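Local coordinates for mandelate racemase/muconate lactonizing protein (Alicyclobacillus acidocaldarius LAA1, PDB 3QLD) that belongs to the mandelate racemase/muconate lactonizing family of the enolase superfamily, pairing an N-terminal capping domain with a TIM-type barrel, at residues A[115-120]-A[125-130]; A[278-283]-A[313-318]. All coordinates share one frame; numbering follows the deposited sequence.

In the fold
Interaction 1 packs helix 105-123 against the short helix 127-130 and the turn leading into it, whereas interaction 2 packs a helix against a loop. Segments 115-120 and 125-130, five residues apart at their closest ends, belong to the N-terminal domain; their contact is partly buried, with Gln125 exposed, covers 345 Å² and includes one backbone hydrogen bond. Interaction 2 is a buried contact that brings together barrel-domain elements thirty residues apart; its 135 Å² is held without hydrogen bonds between the segments, and its one charged side chain turns to a sulfate ion instead. The two contacts meet where Val128 CG2 packs on Ala314 CB at 3.6 Å, linking helix 127-130 to the loop after helix 303-313.

Interaction 1. Residues A[115-120]-A[125-130]; sequences VWDWYA and QPLVGL
Leu127 and Leu130 pack against Trp116, Tyr119 and Ala120 in the N-terminal domain of the enolase superfamily, where helix 105-123 leads through a short turn into helix 127-130. Trp116, Ala120 and Leu127 make up the buried part. Leu127 has CG anti to its own backbone N (chi1 179°), and its CD1 reaches the indole, 3.9 Å from Trp116 CE3, the two side chains crossing at about a right angle. Ala120 CB meets Leu127 CB at 4.0 Å, a methyl against the root of the leucine. Nearby, Asp117 directs its carboxylate elsewhere, to the backbone N of Trp45 and Val356 and to His308 NE2, so its polar end is satisfied outside this contact. The solvent side begins at Gln125, which is exposed. Its backbone N donates to Ala120 O over 3.0 Å, with a bent N-H...O angle of 142° but lying in the carbonyl plane, which ties the chain just after the helix back to its last turn. On this more exposed side the packing is nonetheless close: Leu130 CD1 meets the tyrosine ring at the edge, in the ring plane, 3.6 Å from Tyr119 CD1 and 3.7 Å from Tyr119 CE1.

Interaction 2. Residues A[278-283]-A[313-318]; sequences GATLRA and AALPLM. With SO4 (sulfate ion), chain C.
Leu281 and Leu315 form the first shell, a methyl-to-methyl contact between helix 277-289 and the loop following helix 303-313 in the TIM-barrel-type domain. Leu281 CD2 touches both branches of its partner, at 3.8 Å from Leu315 CD2 and 3.9 Å from Leu315 CD1, and the side chains cross at about a right angle. Beside them the packing is looser: Thr280 CG2 stands 4.3 Å from Leu315 CD1 and 4.4 Å from CE of the selenomethionine Met318. The threonine presents this methyl while its OG1 hydrogen-bonds to Gly276 O, one turn back, which helps fix its rotation. On the loop side, a type I turn from Leu315 to Met318, closed by the bond from Met318 N to Leu315 O, brings both side chains to the helix. Arg282 leads away from the loop. Its chain bends at chi3 (-68°), and its guanidinium meets a sulfate ion at the edge: NH2 lies doubtfully close to O3, and NH1 donates weakly to the same oxygen. The sulfate is also hydrogen-bonded by Arg105 NH2, Arg253 NE and Val252 N. Outward, Met318 rests on Ala294 and Val296 of strand 293-296, Leu315 on Leu284 further along helix 277-289, and Ala283 on Leu255 of helix 252-261.

Interaction 1. Residues A[115-120]-A[125-130]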
ATOM      1  N   VAL A 115      22.678   0.130   1.446  1.00 25.97           N
ATOM      2  CA  VAL A 115      23.568   1.238   1.814  1.00 27.16           C
ATOM      3  C   VAL A 115      24.223   1.026   3.223  1.00 28.81           C
ATOM      4  O   VAL A 115      25.443   1.250   3.409  1.00 27.22           O
ATOM      5  CB  VAL A 115      22.862   2.570   1.728  1.00 26.20           C
ATOM      6  CG1 VAL A 115      23.758   3.716   2.197  1.00 28.71           C
ATOM      7  CG2 VAL A 115      22.457   2.814   0.294  1.00 25.88           C
ATOM      8  N   TRP A 116      23.425   0.588   4.191  1.00 29.15           N
ATOM      9  CA  TRP A 116      23.949   0.155   5.499  1.00 30.67           C
ATOM     10  C   TRP A 116      25.029  -0.920   5.349  1.00 32.01           C
ATOM     11  O   TRP A 116      26.054  -0.924   6.079  1.00 33.39           O
ATOM     12  CB  TRP A 116      22.816  -0.379   6.384  1.00 30.01           C
ATOM     13  CG  TRP A 116      22.118   0.682   7.178  1.00 33.85           C
ATOM     14  CD1 TRP A 116      20.939   1.299   6.881  1.00 34.62           C
ATOM     15  CD2 TRP A 116      22.538   1.222   8.441  1.00 37.03           C
ATOM     16  NE1 TRP A 116      20.614   2.216   7.858  1.00 31.33           N
ATOM     17  CE2 TRP A 116      21.567   2.164   8.839  1.00 37.40           C
ATOM     18  CE3 TRP A 116      23.634   0.972   9.288  1.00 41.76           C
ATOM     19  CZ2 TRP A 116      21.668   2.886  10.030  1.00 40.19           C
ATOM     20  CZ3 TRP A 116      23.746   1.725  10.487  1.00 43.36           C
ATOM     21  CH2 TRP A 116      22.761   2.660  10.833  1.00 39.90           C
ATOM     22  N   ASP A 117      24.793  -1.841   4.423  1.00 30.68           N
ATOM     23  CA  ASP A 117      25.633  -2.990   4.248  1.00 31.85           C
ATOM     24  C   ASP A 117      26.937  -2.517   3.617  1.00 30.41           C
ATOM     25  O   ASP A 117      28.017  -2.949   4.030  1.00 30.86           O
ATOM     26  CB  ASP A 117      24.915  -4.045   3.374  1.00 31.23           C
ATOM     27  CG  ASP A 117      25.675  -5.348   3.273  1.00 34.26           C
ATOM     28  OD1 ASP A 117      25.500  -6.225   4.165  1.00 27.55           O
ATOM     29  OD2 ASP A 117      26.454  -5.480   2.267  1.00 30.66           O
ATOM     30  N   TRP A 118      26.830  -1.663   2.599  1.00 30.07           N
ATOM     31  CA  TRP A 118      28.007  -1.100   1.926  1.00 31.40           C
ATOM     32  C   TRP A 118      28.810  -0.325   2.954  1.00 32.59           C
ATOM     33  O   TRP A 118      30.033  -0.498   3.024  1.00 33.76           O
ATOM     34  CB  TRP A 118      27.607  -0.164   0.783  1.00 32.09           C
ATOM     35  CG  TRP A 118      28.701   0.811   0.437  1.00 32.71           C
ATOM     36  CD1 TRP A 118      29.803   0.548  -0.363  1.00 36.41           C
ATOM     37  CD2 TRP A 118      28.848   2.155   0.902  1.00 36.17           C
ATOM     38  NE1 TRP A 118      30.581   1.661  -0.456  1.00 36.24           N
ATOM     39  CE2 TRP A 118      30.042   2.660   0.324  1.00 35.70           C
ATOM     40  CE3 TRP A 118      28.077   3.005   1.738  1.00 34.36           C
ATOM     41  CZ2 TRP A 118      30.491   3.969   0.554  1.00 37.88           C
ATOM     42  CZ3 TRP A 118      28.507   4.310   1.947  1.00 38.08           C
ATOM     43  CH2 TRP A 118      29.730   4.772   1.383  1.00 37.40           C
ATOM     44  N   TYR A 119      28.130   0.455   3.802  1.00 32.08           N
ATOM     45  CA  TYR A 119      28.797   1.312   4.763  1.00 33.83           C
ATOM     46  C   TYR A 119      29.618   0.514   5.785  1.00 34.77           C
ATOM     47  O   TYR A 119      30.752   0.916   6.112  1.00 35.14           O
ATOM     48  CB  TYR A 119      27.789   2.257   5.469  1.00 33.64           C
ATOM     49  CG  TYR A 119      28.416   3.161   6.505  1.00 34.15           C
ATOM     50  CD1 TYR A 119      28.614   2.706   7.813  1.00 37.95           C
ATOM     51  CD2 TYR A 119      28.852   4.430   6.175  1.00 39.27           C
ATOM     52  CE1 TYR A 119      29.230   3.533   8.787  1.00 43.07           C
ATOM     53  CE2 TYR A 119      29.462   5.281   7.136  1.00 43.60           C
ATOM     54  CZ  TYR A 119      29.634   4.809   8.438  1.00 43.05           C
ATOM     55  OH  TYR A 119      30.223   5.614   9.384  1.00 47.74           O
ATOM     56  N   ALA A 120      29.067  -0.591   6.286  1.00 34.69           N
ATOM     57  CA  ALA A 120      29.830  -1.478   7.149  1.00 35.94           C
ATOM     58  C   ALA A 120      31.089  -2.029   6.462  1.00 36.46           C
ATOM     59  O   ALA A 120      32.149  -2.118   7.079  1.00 37.65           O
ATOM     60  CB  ALA A 120      28.954  -2.636   7.670  1.00 35.75           C
ATOM     61  N   GLN A 125      33.500  -2.276   9.799  1.00 41.69           N
ATOM     62  CA  GLN A 125      32.886  -2.445  11.116  1.00 42.04           C
ATOM     63  C   GLN A 125      31.745  -3.439  11.031  1.00 40.61           C
ATOM     64  O   GLN A 125      31.006  -3.416  10.048  1.00 39.36           O
ATOM     65  CB  GLN A 125      32.341  -1.101  11.584  1.00 42.32           C
ATOM     66  CG  GLN A 125      33.440  -0.081  11.853  1.00 47.39           C
ATOM     67  CD  GLN A 125      33.015   1.001  12.828  1.00 53.58           C
ATOM     68  OE1 GLN A 125      31.855   1.416  12.847  1.00 56.19           O
ATOM     69  NE2 GLN A 125      33.952   1.455  13.655  1.00 56.72           N
ATOM     70  N   PRO A 126      31.624  -4.345  12.023  1.00 39.48           N
ATOM     71  CA  PRO A 126      30.470  -5.218  12.072  1.00 37.49           C
ATOM     72  C   PRO A 126      29.146  -4.430  11.931  1.00 36.55           C
ATOM     73  O   PRO A 126      28.900  -3.445  12.654  1.00 37.65           O
ATOM     74  CB  PRO A 126      30.579  -5.867  13.454  1.00 37.47           C
ATOM     75  CG  PRO A 126      32.123  -6.004  13.677  1.00 38.93           C
ATOM     76  CD  PRO A 126      32.694  -4.761  12.968  1.00 40.26           C
ATOM     77  N   LEU A 127      28.324  -4.833  10.961  1.00 35.06           N
ATOM     78  CA  LEU A 127      27.000  -4.202  10.757  1.00 32.24           C
ATOM     79  C   LEU A 127      26.155  -4.240  12.019  1.00 32.39           C
ATOM     80  O   LEU A 127      25.567  -3.236  12.382  1.00 31.31           O
ATOM     81  CB  LEU A 127      26.245  -4.827   9.557  1.00 32.64           C
ATOM     82  CG  LEU A 127      24.832  -4.239   9.283  1.00 27.23           C
ATOM     83  CD1 LEU A 127      24.844  -2.699   9.065  1.00 27.73           C
ATOM     84  CD2 LEU A 127      24.289  -4.889   8.046  1.00 25.38           C
ATOM     85  N   VAL A 128      26.131  -5.374  12.722  1.00 32.47           N
ATOM     86  CA  VAL A 128      25.355  -5.449  13.970  1.00 34.35           C
ATOM     87  C   VAL A 128      25.691  -4.403  15.124  1.00 35.94           C
ATOM     88  O   VAL A 128      24.791  -3.772  15.720  1.00 35.91           O
ATOM     89  CB  VAL A 128      25.263  -6.888  14.483  1.00 33.00           C
ATOM     90  CG1 VAL A 128      26.629  -7.368  15.028  1.00 37.78           C
ATOM     91  CG2 VAL A 128      24.194  -6.989  15.577  1.00 33.45           C
ATOM     92  N   GLY A 129      26.987  -4.166  15.362  1.00 38.54           N
ATOM     93  CA  GLY A 129      27.438  -3.137  16.317  1.00 38.50           C
ATOM     94  C   GLY A 129      27.071  -1.762  15.801  1.00 38.65           C
ATOM     95  O   GLY A 129      26.813  -0.807  16.578  1.00 37.36           O
ATOM     96  N   LEU A 130      27.037  -1.642  14.483  1.00 37.71           N
ATOM     97  CA  LEU A 130      26.703  -0.359  13.887  1.00 38.64           C
ATOM     98  C   LEU A 130      25.271   0.043  14.219  1.00 39.81           C
ATOM     99  O   LEU A 130      24.993   1.224  14.428  1.00 40.14           O
ATOM    100  CB  LEU A 130      26.924  -0.396  12.377  1.00 38.69           C
ATOM    101  CG  LEU A 130      28.356  -0.195  11.881  1.00 40.84           C
ATOM    102  CD1 LEU A 130      28.254   0.431  10.541  1.00 44.42           C
ATOM    103  CD2 LEU A 130      29.189   0.714  12.796  1.00 42.72           C
TER

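Interaction 2. Residues A[278-283]-A[313-318]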
ATOM      1  N   GLY A 278      16.710   1.568   9.719  1.00 27.58           N
ATOM      2  CA  GLY A 278      16.322   2.799  10.420  1.00 28.84           C
ATOM      3  C   GLY A 278      14.859   2.763  10.887  1.00 29.60           C
ATOM      4  O   GLY A 278      14.535   3.145  12.039  1.00 28.87           O
ATOM      5  N   ALA A 279      13.973   2.307  10.000  1.00 28.96           N
ATOM      6  CA  ALA A 279      12.566   2.086  10.390  1.00 29.33           C
ATOM      7  C   ALA A 279      12.365   1.034  11.493  1.00 29.33           C
ATOM      8  O   ALA A 279      11.533   1.233  12.417  1.00 29.44           O
ATOM      9  CB  ALA A 279      11.668   1.828   9.161  1.00 27.31           C
ATOM     10  N   THR A 280      13.135  -0.042  11.429  1.00 28.34           N
ATOM     11  CA  THR A 280      13.111  -1.067  12.422  1.00 29.33           C
ATOM     12  C   THR A 280      13.536  -0.496  13.810  1.00 30.48           C
ATOM     13  O   THR A 280      12.882  -0.757  14.829  1.00 30.63           O
ATOM     14  CB  THR A 280      14.038  -2.203  12.059  1.00 30.39           C
ATOM     15  OG1 THR A 280      13.573  -2.784  10.840  1.00 29.06           O
ATOM     16  CG2 THR A 280      14.032  -3.301  13.155  1.00 28.12           C
ATOM     17  N   LEU A 281      14.620   0.265  13.845  1.00 31.23           N
ATOM     18  CA  LEU A 281      15.045   0.908  15.144  1.00 32.07           C
ATOM     19  C   LEU A 281      13.953   1.830  15.686  1.00 32.08           C
ATOM     20  O   LEU A 281      13.706   1.814  16.897  1.00 33.26           O
ATOM     21  CB  LEU A 281      16.368   1.699  14.986  1.00 31.11           C
ATOM     22  CG  LEU A 281      17.538   0.764  14.639  1.00 33.99           C
ATOM     23  CD1 LEU A 281      18.817   1.537  14.242  1.00 32.11           C
ATOM     24  CD2 LEU A 281      17.788  -0.225  15.736  1.00 36.74           C
ATOM     25  N   ARG A 282      13.342   2.656  14.822  1.00 31.33           N
ATOM     26  CA  ARG A 282      12.193   3.490  15.240  1.00 31.96           C
ATOM     27  C   ARG A 282      10.988   2.715  15.752  1.00 31.54           C
ATOM     28  O   ARG A 282      10.377   3.135  16.748  1.00 30.11           O
ATOM     29  CB  ARG A 282      11.739   4.475  14.180  1.00 32.90           C
ATOM     30  CG  ARG A 282      12.779   5.540  13.880  1.00 36.47           C
ATOM     31  CD  ARG A 282      12.323   6.588  12.901  1.00 41.03           C
ATOM     32  NE  ARG A 282      12.148   6.042  11.546  1.00 43.38           N
ATOM     33  CZ  ARG A 282      10.956   5.913  10.972  1.00 46.43           C
ATOM     34  NH1 ARG A 282      10.847   5.402   9.749  1.00 46.88           N
ATOM     35  NH2 ARG A 282       9.869   6.331  11.623  1.00 44.03           N
ATOM     36  N   ALA A 283      10.655   1.590  15.108  1.00 30.19           N
ATOM     37  CA  ALA A 283       9.597   0.693  15.592  1.00 30.67           C
ATOM     38  C   ALA A 283       9.907   0.088  16.955  1.00 31.01           C
ATOM     39  O   ALA A 283       9.007  -0.078  17.799  1.00 30.65           O
ATOM     40  CB  ALA A 283       9.323  -0.476  14.595  1.00 29.05           C
ATOM     41  N   ALA A 313      17.589  -9.250  14.607  1.00 26.98           N
ATOM     42  CA  ALA A 313      17.170 -10.047  15.777  1.00 26.63           C
ATOM     43  C   ALA A 313      18.109  -9.968  16.983  1.00 29.42           C
ATOM     44  O   ALA A 313      17.742 -10.418  18.063  1.00 30.18           O
ATOM     45  CB  ALA A 313      17.000 -11.441  15.400  1.00 26.96           C
ATOM     46  N   ALA A 314      19.278  -9.378  16.776  1.00 31.71           N
ATOM     47  CA  ALA A 314      20.250  -9.078  17.836  1.00 34.00           C
ATOM     48  C   ALA A 314      19.866  -7.830  18.680  1.00 35.35           C
ATOM     49  O   ALA A 314      20.455  -7.544  19.744  1.00 35.53           O
ATOM     50  CB  ALA A 314      21.611  -8.864  17.190  1.00 33.77           C
ATOM     51  N   LEU A 315      18.876  -7.070  18.231  1.00 36.46           N
ATOM     52  CA  LEU A 315      18.571  -5.815  18.898  1.00 37.59           C
ATOM     53  C   LEU A 315      17.924  -6.054  20.282  1.00 39.60           C
ATOM     54  O   LEU A 315      17.330  -7.125  20.522  1.00 38.19           O
ATOM     55  CB  LEU A 315      17.752  -4.871  18.004  1.00 36.87           C
ATOM     56  CG  LEU A 315      18.455  -4.525  16.689  1.00 37.66           C
ATOM     57  CD1 LEU A 315      17.390  -4.090  15.651  1.00 32.31           C
ATOM     58  CD2 LEU A 315      19.581  -3.416  16.855  1.00 34.09           C
ATOM     59  N   PRO A 316      18.096  -5.082  21.219  1.00 41.00           N
ATOM     60  CA  PRO A 316      17.757  -5.391  22.604  1.00 42.58           C
ATOM     61  C   PRO A 316      16.323  -5.842  22.850  1.00 43.28           C
ATOM     62  O   PRO A 316      16.148  -6.803  23.586  1.00 43.88           O
ATOM     63  CB  PRO A 316      18.050  -4.078  23.360  1.00 43.03           C
ATOM     64  CG  PRO A 316      19.092  -3.424  22.604  1.00 43.31           C
ATOM     65  CD  PRO A 316      18.745  -3.753  21.123  1.00 42.91           C
ATOM     66  N   LEU A 317      15.320  -5.196  22.233  1.00 43.76           N
ATOM     67  CA  LEU A 317      13.908  -5.573  22.508  1.00 43.71           C
ATOM     68  C   LEU A 317      13.430  -6.865  21.851  1.00 44.55           C
ATOM     69  O   LEU A 317      12.291  -7.343  22.103  1.00 46.40           O
ATOM     70  CB  LEU A 317      12.948  -4.419  22.205  1.00 43.59           C
ATOM     71  CG  LEU A 317      11.448  -4.591  22.567  1.00 45.14           C
ATOM     72  CD1 LEU A 317      11.102  -4.204  24.042  1.00 44.75           C
ATOM     73  CD2 LEU A 317      10.622  -3.739  21.648  1.00 42.60           C
HETATM   74  N   MSE A 318      14.269  -7.454  21.005  1.00 43.03           N
HETATM   75  CA  MSE A 318      13.926  -8.693  20.344  1.00 42.04           C
HETATM   76  C   MSE A 318      13.958  -9.838  21.306  1.00 42.31           C
HETATM   77  O   MSE A 318      14.842 -10.690  21.210  1.00 44.22           O
HETATM   78  CB  MSE A 318      14.867  -8.964  19.175  1.00 41.22           C
HETATM   79  CG  MSE A 318      14.881  -7.828  18.211  1.00 38.86           C
HETATM   80 SE   MSE A 318      13.094  -7.697  17.324  1.00 38.58          SE
HETATM   81  CE  MSE A 318      13.848  -6.922  15.672  1.00 40.97           C
TER
HETATM   82  S   SO4 C 401       6.887   5.750   9.440  1.00 51.58           S
HETATM   83  O1  SO4 C 401       6.858   6.178   8.043  1.00 51.36           O
HETATM   84  O2  SO4 C 401       7.429   4.399   9.524  1.00 49.65           O
HETATM   85  O3  SO4 C 401       7.791   6.592  10.220  1.00 51.07           O
HETATM   86  O4  SO4 C 401       5.519   5.853   9.956  1.00 49.86           O